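Local coordinates for pectate lyase 47 (Bacillus sp. TS-47, PDB 1VBL), which probably cleaves pectate by beta-elimination as a calcium-dependent, thermostable member of the polysaccharide lyase 1 family, at residues A167-W175 / L217-H228. Numbering follows the deposited sequence.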
loop_
_atom_site.group_PDB
_atom_site.type_symbol
_atom_site.label_atom_id
_atom_site.label_comp_id
_atom_site.label_asym_id
_atom_site.label_seq_id
_atom_site.Cartn_x
_atom_site.Cartn_y
_atom_site.Cartn_z
ATOM N N ALA A 167 -7.182 7.004 1.196
ATOM C CA ALA A 167 -6.295 7.113 0.043
ATOM C C ALA A 167 -6.315 8.497 -0.592
ATOM O O ALA A 167 -7.378 9.077 -0.821
ATOM C CB ALA A 167 -6.656 6.060 -0.997
ATOM N N PRO A 168 -5.127 9.044 -0.888
ATOM C CA PRO A 168 -5.018 10.366 -1.504
ATOM C C PRO A 168 -5.515 10.363 -2.945
ATOM O O PRO A 168 -5.386 9.370 -3.659
ATOM C CB PRO A 168 -3.525 10.667 -1.404
ATOM C CG PRO A 168 -2.911 9.311 -1.534
ATOM C CD PRO A 168 -3.793 8.471 -0.637
ATOM N N LEU A 169 -6.088 11.484 -3.357
ATOM C CA LEU A 169 -6.601 11.640 -4.708
ATOM C C LEU A 169 -5.604 12.463 -5.517
ATOM O O LEU A 169 -5.174 13.532 -5.078
ATOM C CB LEU A 169 -7.948 12.366 -4.664
ATOM C CG LEU A 169 -9.193 11.738 -5.295
ATOM C CD1 LEU A 169 -9.362 10.302 -4.847
ATOM C CD2 LEU A 169 -10.405 12.565 -4.900
ATOM N N ASP A 170 -5.227 11.953 -6.685
ATOM C CA ASP A 170 -4.304 12.648 -7.578
ATOM C C ASP A 170 -5.201 13.480 -8.501
ATOM O O ASP A 170 -5.924 12.923 -9.325
ATOM C CB ASP A 170 -3.510 11.634 -8.409
ATOM C CG ASP A 170 -2.399 12.279 -9.224
ATOM O OD1 ASP A 170 -2.559 13.447 -9.642
ATOM O OD2 ASP A 170 -1.369 11.610 -9.457
ATOM N N TYR A 171 -5.156 14.801 -8.360
ATOM C CA TYR A 171 -5.994 15.684 -9.178
ATOM C C TYR A 171 -5.565 15.783 -10.636
ATOM O O TYR A 171 -6.320 16.277 -11.483
ATOM C CB TYR A 171 -6.021 17.100 -8.597
ATOM C CG TYR A 171 -6.678 17.239 -7.242
ATOM C CD1 TYR A 171 -7.758 16.436 -6.877
ATOM C CD2 TYR A 171 -6.262 18.223 -6.350
ATOM C CE1 TYR A 171 -8.410 16.616 -5.656
ATOM C CE2 TYR A 171 -6.907 18.414 -5.131
ATOM C CZ TYR A 171 -7.979 17.610 -4.792
ATOM O OH TYR A 171 -8.626 17.808 -3.596
ATOM N N PHE A 172 -4.357 15.323 -10.934
ATOM C CA PHE A 172 -3.848 15.403 -12.295
ATOM C C PHE A 172 -3.242 14.089 -12.760
ATOM O O PHE A 172 -2.048 14.007 -13.040
ATOM C CB PHE A 172 -2.821 16.531 -12.377
ATOM C CG PHE A 172 -3.334 17.835 -11.836
ATOM C CD1 PHE A 172 -4.200 18.623 -12.590
ATOM C CD2 PHE A 172 -3.016 18.234 -10.543
ATOM C CE1 PHE A 172 -4.747 19.790 -12.061
ATOM C CE2 PHE A 172 -3.559 19.400 -10.003
ATOM C CZ PHE A 172 -4.428 20.178 -10.765
ATOM N N PRO A 173 -4.071 13.038 -12.852
ATOM C CA PRO A 173 -3.621 11.715 -13.288
ATOM C C PRO A 173 -3.035 11.793 -14.687
ATOM O O PRO A 173 -3.470 12.596 -15.512
ATOM C CB PRO A 173 -4.903 10.884 -13.279
ATOM C CG PRO A 173 -5.772 11.579 -12.289
ATOM C CD PRO A 173 -5.520 13.033 -12.595
ATOM N N GLU A 174 -2.051 10.945 -14.946
ATOM C CA GLU A 174 -1.407 10.882 -16.244
ATOM C C GLU A 174 -2.172 9.911 -17.139
ATOM O O GLU A 174 -2.572 8.834 -16.697
ATOM C CB GLU A 174 0.030 10.395 -16.069
ATOM C CG GLU A 174 0.703 9.917 -17.336
ATOM C CD GLU A 174 1.957 9.115 -17.041
ATOM O OE1 GLU A 174 2.923 9.693 -16.502
ATOM O OE2 GLU A 174 1.972 7.903 -17.340
ATOM N N TRP A 175 -2.397 10.296 -18.389
ATOM C CA TRP A 175 -3.076 9.405 -19.322
ATOM C C TRP A 175 -2.002 8.671 -20.110
ATOM O O TRP A 175 -1.092 9.293 -20.652
ATOM C CB TRP A 175 -3.973 10.177 -20.294
ATOM C CG TRP A 175 -4.417 9.335 -21.466
ATOM C CD1 TRP A 175 -4.068 9.501 -22.780
ATOM C CD2 TRP A 175 -5.262 8.178 -21.420
ATOM N NE1 TRP A 175 -4.643 8.517 -23.553
ATOM C CE2 TRP A 175 -5.380 7.692 -22.744
ATOM C CE3 TRP A 175 -5.929 7.503 -20.390
ATOM C CZ2 TRP A 175 -6.140 6.561 -23.062
ATOM C CZ3 TRP A 175 -6.685 6.376 -20.708
ATOM C CH2 TRP A 175 -6.782 5.918 -22.034
ATOM N N LEU A 217 -15.489 8.579 -9.128
ATOM C CA LEU A 217 -14.519 9.401 -9.843
ATOM C C LEU A 217 -14.854 9.635 -11.315
ATOM O O LEU A 217 -14.292 10.526 -11.950
ATOM C CB LEU A 217 -13.120 8.786 -9.721
ATOM C CG LEU A 217 -12.645 8.524 -8.287
ATOM C CD1 LEU A 217 -11.211 8.002 -8.304
ATOM C CD2 LEU A 217 -12.743 9.808 -7.470
ATOM N N GLY A 218 -15.759 8.829 -11.857
ATOM C CA GLY A 218 -16.145 9.004 -13.244
ATOM C C GLY A 218 -15.310 8.248 -14.257
ATOM O O GLY A 218 -14.474 7.411 -13.913
ATOM N N THR A 219 -15.544 8.560 -15.526
ATOM C CA THR A 219 -14.842 7.918 -16.623
ATOM C C THR A 219 -14.489 8.938 -17.700
ATOM O O THR A 219 -15.272 9.842 -17.994
ATOM C CB THR A 219 -15.714 6.811 -17.253
ATOM O OG1 THR A 219 -15.973 5.794 -16.276
ATOM C CG2 THR A 219 -15.017 6.190 -18.453
ATOM N N TYR A 220 -13.295 8.794 -18.265
ATOM C CA TYR A 220 -12.826 9.668 -19.333
ATOM C C TYR A 220 -12.060 8.812 -20.327
ATOM O O TYR A 220 -11.334 7.894 -19.935
ATOM C CB TYR A 220 -11.916 10.773 -18.788
ATOM C CG TYR A 220 -12.631 11.751 -17.885
ATOM C CD1 TYR A 220 -12.536 11.646 -16.498
ATOM C CD2 TYR A 220 -13.434 12.760 -18.419
ATOM C CE1 TYR A 220 -13.225 12.523 -15.663
ATOM C CE2 TYR A 220 -14.127 13.640 -17.596
ATOM C CZ TYR A 220 -14.018 13.517 -16.219
ATOM O OH TYR A 220 -14.697 14.390 -15.400
ATOM N N PHE A 221 -12.225 9.107 -21.613
ATOM C CA PHE A 221 -11.557 8.340 -22.657
ATOM C C PHE A 221 -12.048 6.899 -22.599
ATOM O O PHE A 221 -11.370 5.982 -23.059
ATOM C CB PHE A 221 -10.039 8.369 -22.463
ATOM C CG PHE A 221 -9.419 9.726 -22.656
ATOM C CD1 PHE A 221 -8.073 9.927 -22.375
ATOM C CD2 PHE A 221 -10.171 10.798 -23.133
ATOM C CE1 PHE A 221 -7.479 11.172 -22.562
ATOM C CE2 PHE A 221 -9.589 12.049 -23.324
ATOM C CZ PHE A 221 -8.239 12.237 -23.039
ATOM N N GLY A 222 -13.230 6.706 -22.022
ATOM C CA GLY A 222 -13.789 5.371 -21.916
ATOM C C GLY A 222 -13.062 4.489 -20.917
ATOM O O GLY A 222 -13.203 3.266 -20.950
ATOM N N ARG A 223 -12.278 5.107 -20.034
ATOM C CA ARG A 223 -11.532 4.373 -19.016
ATOM C C ARG A 223 -11.816 4.964 -17.636
ATOM O O ARG A 223 -12.051 6.164 -17.500
ATOM C CB ARG A 223 -10.023 4.449 -19.289
ATOM C CG ARG A 223 -9.595 4.033 -20.689
ATOM C CD ARG A 223 -10.093 2.643 -21.029
ATOM N NE ARG A 223 -9.643 1.649 -20.063
ATOM C CZ ARG A 223 -10.403 0.652 -19.620
ATOM N NH1 ARG A 223 -11.649 0.526 -20.059
ATOM N NH2 ARG A 223 -9.921 -0.215 -18.740
ATOM N N PRO A 224 -11.809 4.124 -16.590
ATOM C CA PRO A 224 -12.069 4.658 -15.251
ATOM C C PRO A 224 -11.020 5.707 -14.888
ATOM O O PRO A 224 -9.828 5.513 -15.124
ATOM C CB PRO A 224 -12.006 3.414 -14.360
ATOM C CG PRO A 224 -11.092 2.492 -15.117
ATOM C CD PRO A 224 -11.541 2.677 -16.544
ATOM N N PHE A 225 -11.475 6.824 -14.331
ATOM C CA PHE A 225 -10.582 7.912 -13.951
ATOM C C PHE A 225 -9.898 7.547 -12.636
ATOM O O PHE A 225 -10.331 7.955 -11.556
ATOM C CB PHE A 225 -11.385 9.206 -13.807
ATOM C CG PHE A 225 -10.550 10.448 -13.867
ATOM C CD1 PHE A 225 -9.632 10.637 -14.900
ATOM C CD2 PHE A 225 -10.691 11.442 -12.906
ATOM C CE1 PHE A 225 -8.866 11.801 -14.972
ATOM C CE2 PHE A 225 -9.930 12.606 -12.969
ATOM C CZ PHE A 225 -9.016 12.784 -14.006
ATOM N N GLN A 226 -8.826 6.769 -12.749
ATOM C CA GLN A 226 -8.068 6.295 -11.597
ATOM C C GLN A 226 -7.203 7.365 -10.937
ATOM O O GLN A 226 -6.051 7.584 -11.316
ATOM C CB GLN A 226 -7.224 5.085 -12.022
ATOM C CG GLN A 226 -8.090 3.942 -12.541
ATOM C CD GLN A 226 -7.306 2.756 -13.074
ATOM O OE1 GLN A 226 -7.892 1.734 -13.432
ATOM N NE2 GLN A 226 -5.983 2.883 -13.133
ATOM N N GLN A 227 -7.778 8.023 -9.937
ATOM C CA GLN A 227 -7.088 9.075 -9.205
ATOM C C GLN A 227 -6.355 8.545 -7.977
ATOM O O GLN A 227 -5.674 9.297 -7.274
ATOM C CB GLN A 227 -8.086 10.157 -8.795
ATOM C CG GLN A 227 -8.623 10.957 -9.974
ATOM C CD GLN A 227 -9.535 12.083 -9.533
ATOM O OE1 GLN A 227 -10.729 11.884 -9.310
ATOM N NE2 GLN A 227 -8.967 13.272 -9.388
ATOM N N HIS A 228 -6.507 7.250 -7.711
ATOM C CA HIS A 228 -5.828 6.622 -6.582
ATOM C C HIS A 228 -4.681 5.786 -7.115
ATOM O O HIS A 228 -4.640 5.454 -8.299
ATOM C CB HIS A 228 -6.751 5.658 -5.824
ATOM C CG HIS A 228 -7.920 6.313 -5.163
ATOM N ND1 HIS A 228 -9.215 6.124 -5.592
ATOM C CD2 HIS A 228 -7.993 7.124 -4.083
ATOM C CE1 HIS A 228 -10.038 6.792 -4.801
ATOM N NE2 HIS A 228 -9.322 7.406 -3.879
HETATM O O HOH W 1 -10.054 8.447 -1.498
#
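D170 and Q227 bring the two loops closest, CA atoms 4.8 Å apart, whereas the backbones stand farther apart at W175 and F221, at the far end of the contact. Between D170 and Q227 two hydrogen bonds run in opposite senses. The N of D170 donates to the backbone O of Q227 (2.8 Å) in the carbonyl plane, on a lone pair; the side-chain NE2 of Q227 returns a bond to the O of D170 (3.1 Å), arriving 45° out of that carbonyl plane. An Asx turn, F172 N to D170 OD1 at 2.9 Å, and a bond from the N of E188 to OD2 together hold the D170 carboxylate. CG of P173 meets CG of Q227 at 3.7 Å, while its CD lies nearest CZ of F225. At the W175 end the packing is aromatic: F221 sits at the first inner position of the type I' turn Y220-R223 and turns its edge to the indole face in a T-shaped pair, planes at 78°, with its CD1 3.4 Å from CD2 of W175. With CG of W175 anti to its backbone N (chi1 166°), the indole reaches across to the hairpin, where CG of R223 meets its rim at CH2 (3.6 Å). Were W175 replaced by an alanine, the F221 edge would probably lose the face it packs on and the R223 methylene its neighbour, opening a gap beside the turn. R223 itself is tied by a salt bridge to E184. At the opposite end a water donates to A167 O and is hydrogen-bonded to NE2 of H228, whose ND1 bonds D214. The side chains of P168 and H228 lie about 6 Å from those of the calcium ligands D190 and D229, respectively. Directional polar bonds thus join the loops near the metal site of the parallel beta-helix, and aromatic packing joins the hairpin to strand 174-176 farther out.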